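Cytosolic IMP-GMP specific 5'-nucleotidase (Legionella pneumophila subsp. pneumophila, PDB 4G63) removes the 5'-phosphate of IMP and GMP by hydrolysis in the cytosol, as a magnesium-dependent cN-II-type member of the HAD phosphatases. Local coordinates at the interface of chains A and B. Residues are numbered along the deposited sequence; one frame, centred on the assembly and turned at random. Chains: chain A/B, Cytosolic IMP-GMP specific 5'-nucleotidase.

Contact 1: the interface of chains A and B. Residues chain A 15, 443, 445; chain B 355, 358-359.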
ATOM      1  N   ARG A  15     -34.641  20.473   5.516  1.00 55.11           N
ATOM      2  CA  ARG A  15     -35.787  20.118   6.332  1.00 57.67           C
ATOM      3  C   ARG A  15     -35.490  18.812   7.064  1.00 58.57           C
ATOM      4  O   ARG A  15     -36.016  18.568   8.150  1.00 59.85           O
ATOM      5  CB  ARG A  15     -37.029  19.956   5.454  1.00 61.31           C
ATOM      6  CG  ARG A  15     -38.237  20.740   5.953  1.00 66.44           C
ATOM      7  CD  ARG A  15     -39.288  20.900   4.861  1.00 70.24           C
ATOM      8  NE  ARG A  15     -38.718  21.483   3.647  1.00 74.77           N
ATOM      9  CZ  ARG A  15     -39.414  21.772   2.549  1.00 77.19           C
ATOM     10  NH1 ARG A  15     -40.721  21.535   2.500  1.00 77.30           N
ATOM     11  NH2 ARG A  15     -38.803  22.296   1.493  1.00 77.23           N
ATOM     12  N   MET A 443     -35.694  25.727   6.097  1.00 61.53           N
ATOM     13  CA  MET A 443     -36.369  24.587   5.468  1.00 63.00           C
ATOM     14  C   MET A 443     -36.231  24.607   3.934  1.00 62.37           C
ATOM     15  O   MET A 443     -37.160  24.265   3.201  1.00 63.63           O
ATOM     16  CB  MET A 443     -37.855  24.509   5.911  1.00 63.62           C
ATOM     17  CG  MET A 443     -38.763  25.712   5.587  1.00 65.02           C
ATOM     18  SD  MET A 443     -40.342  25.738   6.566  1.00 66.09           S
ATOM     19  CE  MET A 443     -41.154  24.285   5.967  1.00 64.10           C
ATOM     20  N   TYR A 445     -34.675  23.435   0.259  1.00 57.05           N
ATOM     21  CA  TYR A 445     -34.317  22.186  -0.393  1.00 56.51           C
ATOM     22  C   TYR A 445     -33.292  22.538  -1.463  1.00 56.20           C
ATOM     23  O   TYR A 445     -33.646  23.035  -2.530  1.00 56.77           O
ATOM     24  CB  TYR A 445     -35.548  21.546  -1.045  1.00 56.28           C
ATOM     25  CG  TYR A 445     -35.306  20.149  -1.591  1.00 57.41           C
ATOM     26  CD1 TYR A 445     -35.482  19.020  -0.785  1.00 56.66           C
ATOM     27  CD2 TYR A 445     -34.872  19.958  -2.910  1.00 57.20           C
ATOM     28  CE1 TYR A 445     -35.233  17.732  -1.278  1.00 57.56           C
ATOM     29  CE2 TYR A 445     -34.616  18.677  -3.413  1.00 56.99           C
ATOM     30  CZ  TYR A 445     -34.797  17.568  -2.594  1.00 57.72           C
ATOM     31  OH  TYR A 445     -34.540  16.307  -3.085  1.00 54.45           O
TER
ATOM     32  N   GLU B 355     -43.968  24.511  -4.250  1.00 99.67           N
ATOM     33  CA  GLU B 355     -43.285  24.186  -3.004  1.00 99.17           C
ATOM     34  C   GLU B 355     -42.730  25.476  -2.411  1.00 98.45           C
ATOM     35  O   GLU B 355     -42.430  25.549  -1.221  1.00 98.09           O
ATOM     36  CB  GLU B 355     -42.151  23.196  -3.289  1.00 99.83           C
ATOM     37  CG  GLU B 355     -41.691  22.369  -2.102  1.00100.19           C
ATOM     38  CD  GLU B 355     -40.795  21.218  -2.529  1.00100.67           C
ATOM     39  OE1 GLU B 355     -41.272  20.347  -3.286  1.00 99.98           O
ATOM     40  OE2 GLU B 355     -39.616  21.186  -2.115  1.00101.03           O
ATOM     41  N   TYR B 358     -45.262  27.220  -0.429  1.00 97.01           N
ATOM     42  CA  TYR B 358     -45.433  26.426   0.782  1.00 96.35           C
ATOM     43  C   TYR B 358     -44.536  26.932   1.904  1.00 96.82           C
ATOM     44  O   TYR B 358     -44.965  27.015   3.052  1.00 96.13           O
ATOM     45  CB  TYR B 358     -45.120  24.957   0.494  1.00 94.94           C
ATOM     46  CG  TYR B 358     -45.000  24.094   1.730  1.00 93.13           C
ATOM     47  CD1 TYR B 358     -46.078  23.925   2.598  1.00 92.59           C
ATOM     48  CD2 TYR B 358     -43.812  23.428   2.020  1.00 92.91           C
ATOM     49  CE1 TYR B 358     -45.972  23.105   3.724  1.00 91.61           C
ATOM     50  CE2 TYR B 358     -43.696  22.610   3.139  1.00 91.84           C
ATOM     51  CZ  TYR B 358     -44.778  22.449   3.984  1.00 91.38           C
ATOM     52  OH  TYR B 358     -44.666  21.611   5.069  1.00 90.59           O
ATOM     53  N   VAL B 359     -43.287  27.255   1.575  1.00 97.28           N
ATOM     54  CA  VAL B 359     -42.362  27.763   2.577  1.00 98.42           C
ATOM     55  C   VAL B 359     -42.735  29.201   2.901  1.00 99.83           C
ATOM     56  O   VAL B 359     -42.464  29.687   3.997  1.00100.58           O
ATOM     57  CB  VAL B 359     -40.885  27.719   2.094  1.00 97.75           C
ATOM     58  CG1 VAL B 359     -40.430  26.278   1.945  1.00 97.44           C
ATOM     59  CG2 VAL B 359     -40.736  28.469   0.781  1.00 97.61           C
TER

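Contact 2: the interface of chains A and B. Residues chain A 334, 408, 411, 414; chain B 450, 456.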
ATOM      1  N   GLN A 334     -13.953  37.504 -11.334  1.00 47.13           N
ATOM      2  CA  GLN A 334     -14.561  37.033 -12.573  1.00 49.76           C
ATOM      3  C   GLN A 334     -15.580  38.025 -13.095  1.00 49.23           C
ATOM      4  O   GLN A 334     -15.726  38.182 -14.298  1.00 48.44           O
ATOM      5  CB  GLN A 334     -15.222  35.664 -12.398  1.00 52.22           C
ATOM      6  CG  GLN A 334     -14.240  34.496 -12.377  1.00 56.88           C
ATOM      7  CD  GLN A 334     -14.912  33.170 -12.028  1.00 59.06           C
ATOM      8  OE1 GLN A 334     -14.249  32.139 -11.916  1.00 59.30           O
ATOM      9  NE2 GLN A 334     -16.235  33.197 -11.854  1.00 59.87           N
ATOM     10  N   ARG A 408      -6.439  31.642 -10.924  1.00 45.19           N
ATOM     11  CA  ARG A 408      -7.583  31.284 -10.084  1.00 44.63           C
ATOM     12  C   ARG A 408      -7.453  30.074  -9.183  1.00 44.54           C
ATOM     13  O   ARG A 408      -6.664  29.173  -9.431  1.00 47.00           O
ATOM     14  CB  ARG A 408      -8.807  31.081 -10.958  1.00 45.92           C
ATOM     15  CG  ARG A 408      -9.540  32.351 -11.256  1.00 47.96           C
ATOM     16  CD  ARG A 408     -10.565  32.106 -12.323  1.00 49.24           C
ATOM     17  NE  ARG A 408      -9.943  32.003 -13.635  1.00 45.11           N
ATOM     18  CZ  ARG A 408     -10.627  32.027 -14.767  1.00 43.67           C
ATOM     19  NH1 ARG A 408      -9.989  31.937 -15.923  1.00 47.95           N
ATOM     20  NH2 ARG A 408     -11.950  32.137 -14.738  1.00 40.73           N
ATOM     21  N   ARG A 411      -9.854  27.078 -10.953  1.00 44.84           N
ATOM     22  CA  ARG A 411      -9.500  26.732 -12.320  1.00 45.62           C
ATOM     23  C   ARG A 411      -8.019  26.424 -12.433  1.00 45.87           C
ATOM     24  O   ARG A 411      -7.197  27.071 -11.804  1.00 45.12           O
ATOM     25  CB  ARG A 411      -9.844  27.891 -13.260  1.00 47.34           C
ATOM     26  CG  ARG A 411     -11.315  28.121 -13.465  1.00 48.62           C
ATOM     27  CD  ARG A 411     -11.875  27.120 -14.432  1.00 49.99           C
ATOM     28  NE  ARG A 411     -13.327  27.185 -14.459  1.00 54.78           N
ATOM     29  CZ  ARG A 411     -14.088  26.440 -15.250  1.00 56.09           C
ATOM     30  NH1 ARG A 411     -13.530  25.580 -16.085  1.00 57.15           N
ATOM     31  NH2 ARG A 411     -15.407  26.538 -15.194  1.00 56.66           N
ATOM     32  N   ALA A 414      -7.884  25.660 -18.230  1.00 56.62           N
ATOM     33  CA  ALA A 414      -9.301  25.875 -18.524  1.00 57.49           C
ATOM     34  C   ALA A 414     -10.263  24.940 -17.797  1.00 59.05           C
ATOM     35  O   ALA A 414     -11.465  25.177 -17.797  1.00 59.94           O
ATOM     36  CB  ALA A 414      -9.531  25.761 -20.024  1.00 57.45           C
TER
ATOM     37  N   ARG B 450     -16.539  24.485 -22.321  1.00 71.10           N
ATOM     38  CA  ARG B 450     -16.206  25.028 -21.006  1.00 72.99           C
ATOM     39  C   ARG B 450     -17.062  24.266 -20.006  1.00 71.21           C
ATOM     40  O   ARG B 450     -18.276  24.214 -20.153  1.00 69.28           O
ATOM     41  CB  ARG B 450     -16.549  26.520 -20.960  1.00 77.23           C
ATOM     42  CG  ARG B 450     -15.538  27.408 -20.236  1.00 81.48           C
ATOM     43  CD  ARG B 450     -15.428  27.068 -18.761  1.00 85.43           C
ATOM     44  NE  ARG B 450     -14.949  28.203 -17.966  1.00 89.40           N
ATOM     45  CZ  ARG B 450     -13.759  28.786 -18.104  1.00 90.43           C
ATOM     46  NH1 ARG B 450     -12.897  28.351 -19.018  1.00 90.18           N
ATOM     47  NH2 ARG B 450     -13.430  29.807 -17.318  1.00 90.35           N
ATOM     48  N   ASP B 456     -20.077  29.981 -11.202  1.00 54.76           N
ATOM     49  CA  ASP B 456     -19.771  30.703 -12.442  1.00 58.91           C
ATOM     50  C   ASP B 456     -21.044  31.345 -12.995  1.00 63.19           C
ATOM     51  O   ASP B 456     -22.147  30.813 -12.814  1.00 62.75           O
ATOM     52  CB  ASP B 456     -19.213  29.761 -13.516  1.00 57.03           C
ATOM     53  CG  ASP B 456     -17.771  29.369 -13.272  1.00 56.74           C
ATOM     54  OD1 ASP B 456     -17.064  30.116 -12.572  1.00 56.43           O
ATOM     55  OD2 ASP B 456     -17.335  28.323 -13.804  1.00 55.36           O
TER

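Contact 1: the interface of chains A and B
A:Met443 and B:Val359 form the small greasy centre of this patch of the two-fold interface between two copies of the nucleotidase, their side chains running past each other in opposite directions. A:Met443 CG lies 4.0 Å from B:Val359 CG1, a van der Waals contact. That same valine methyl also lies close to the backbone carbonyl O of A:Met443, so it rests on main chain as well as side chain. The methionine leaves its backbone with CG between N and the carbonyl carbon, and a bend at chi3 carries its terminal methyl toward the ring of B:Tyr358. There A:Met443 CE comes within 4.2 Å of B:Tyr358 CE2, the two side chains crossing at about a right angle.

Next out is A:Arg15. Its NH1 reaches the edge of the B:Tyr358 ring in the ring plane, beside CE2 and CD2, with the guanidinium turned 31° from the ring. This is packing against a rim, not a cation laid over the aromatic face. A:Arg15 NH2 faces the carboxylate of B:Glu355 and makes a long salt bridge, 3.9 Å to B:Glu355 OE2. The planes stand 81° apart and the gap is long, so this looks like a charge attraction more than a side-by-side guanidinium-carboxylate pair. B:Glu355 gets there with CG anti to its backbone N (chi1 -158°) and an extended chain. A:Tyr445 CB, 4.2 Å from B:Glu355 OE2, borders the rim.

The end of the long helix 338-360 of chain B reaches across onto its partner, meeting the loop between strands 12-13 and 19-22 and the C-terminal stretch of chain A that enters strand 445-446.

Contact 2: the interface of chains A and B
B:Arg450 lays its guanidinium over that of A:Arg411, the tight part of this two-fold interface patch in a 5'-nucleotidase of the cN-II-like family. The two side chains arrive from opposite directions and their planes are 24° apart, with 3.7 Å between the CZ of A:Arg411 and the CZ of B:Arg450. The stack is slipped: NE of B:Arg450 sits over the rim of the other guanidinium, 3.3 Å from NH2 of A:Arg411. A bend at chi2 (-78°) turns the end of A:Arg411 into this position.

B:Asp456 completes the packed side. Its carboxylate is nearly coplanar with the A:Arg411 guanidinium, and B:Asp456 OD2 sits at the edge, in plane, taking a salt-bridging hydrogen bond of 3.0 Å from A:Arg411 NH2 that points nearly along the carboxylate C-O axis. The acid probably helps offset the charge of the stacked pair. From within chain A, A:Arg411 NH1 also donates a short but bent bond to the backbone O of A:Ala414 at 2.7 Å, so both terminal nitrogens are engaged, which should limit rotation of the guanidinium.

Away from the stack the fit slackens. OD1 of B:Asp456 accepts a hydrogen bond from the amide NE2 of A:Gln334 at 3.3 Å, longer than the salt-bridging bond and less straight than it (138° at the hydrogen). It is met on its anti side and somewhat out of plane. The other amide atom, OE1, lies at the edge of the A:Arg408 guanidinium, in its plane. A:Arg408 itself approaches the partner loosely, its NH2 3.8 Å from NH2 of B:Arg450, with the two guanidiniums well inclined to each other. Similarly, NH1 of B:Arg450 comes no closer than 3.7 Å to the O of A:Ala414.

The centres of the C-alpha atoms of contact 1 and contact 2 are about 32 Å apart, and no residue serves in both. The elements are nevertheless related: contact 1 uses helix 338-360 of chain B, contact 2 the preceding helix 327-336 of chain A with residues 408-414 and their strand 411-412, and each also draws on the partner's C-terminal stretch, at 443-445 or 450-456. Two-fold symmetry repeats both with the chains exchanged. Such widely spaced, reciprocal contacts are consistent with a dimer and would probably limit rocking between the subunits. The protein binds itself, and the deposited assembly holds four copies.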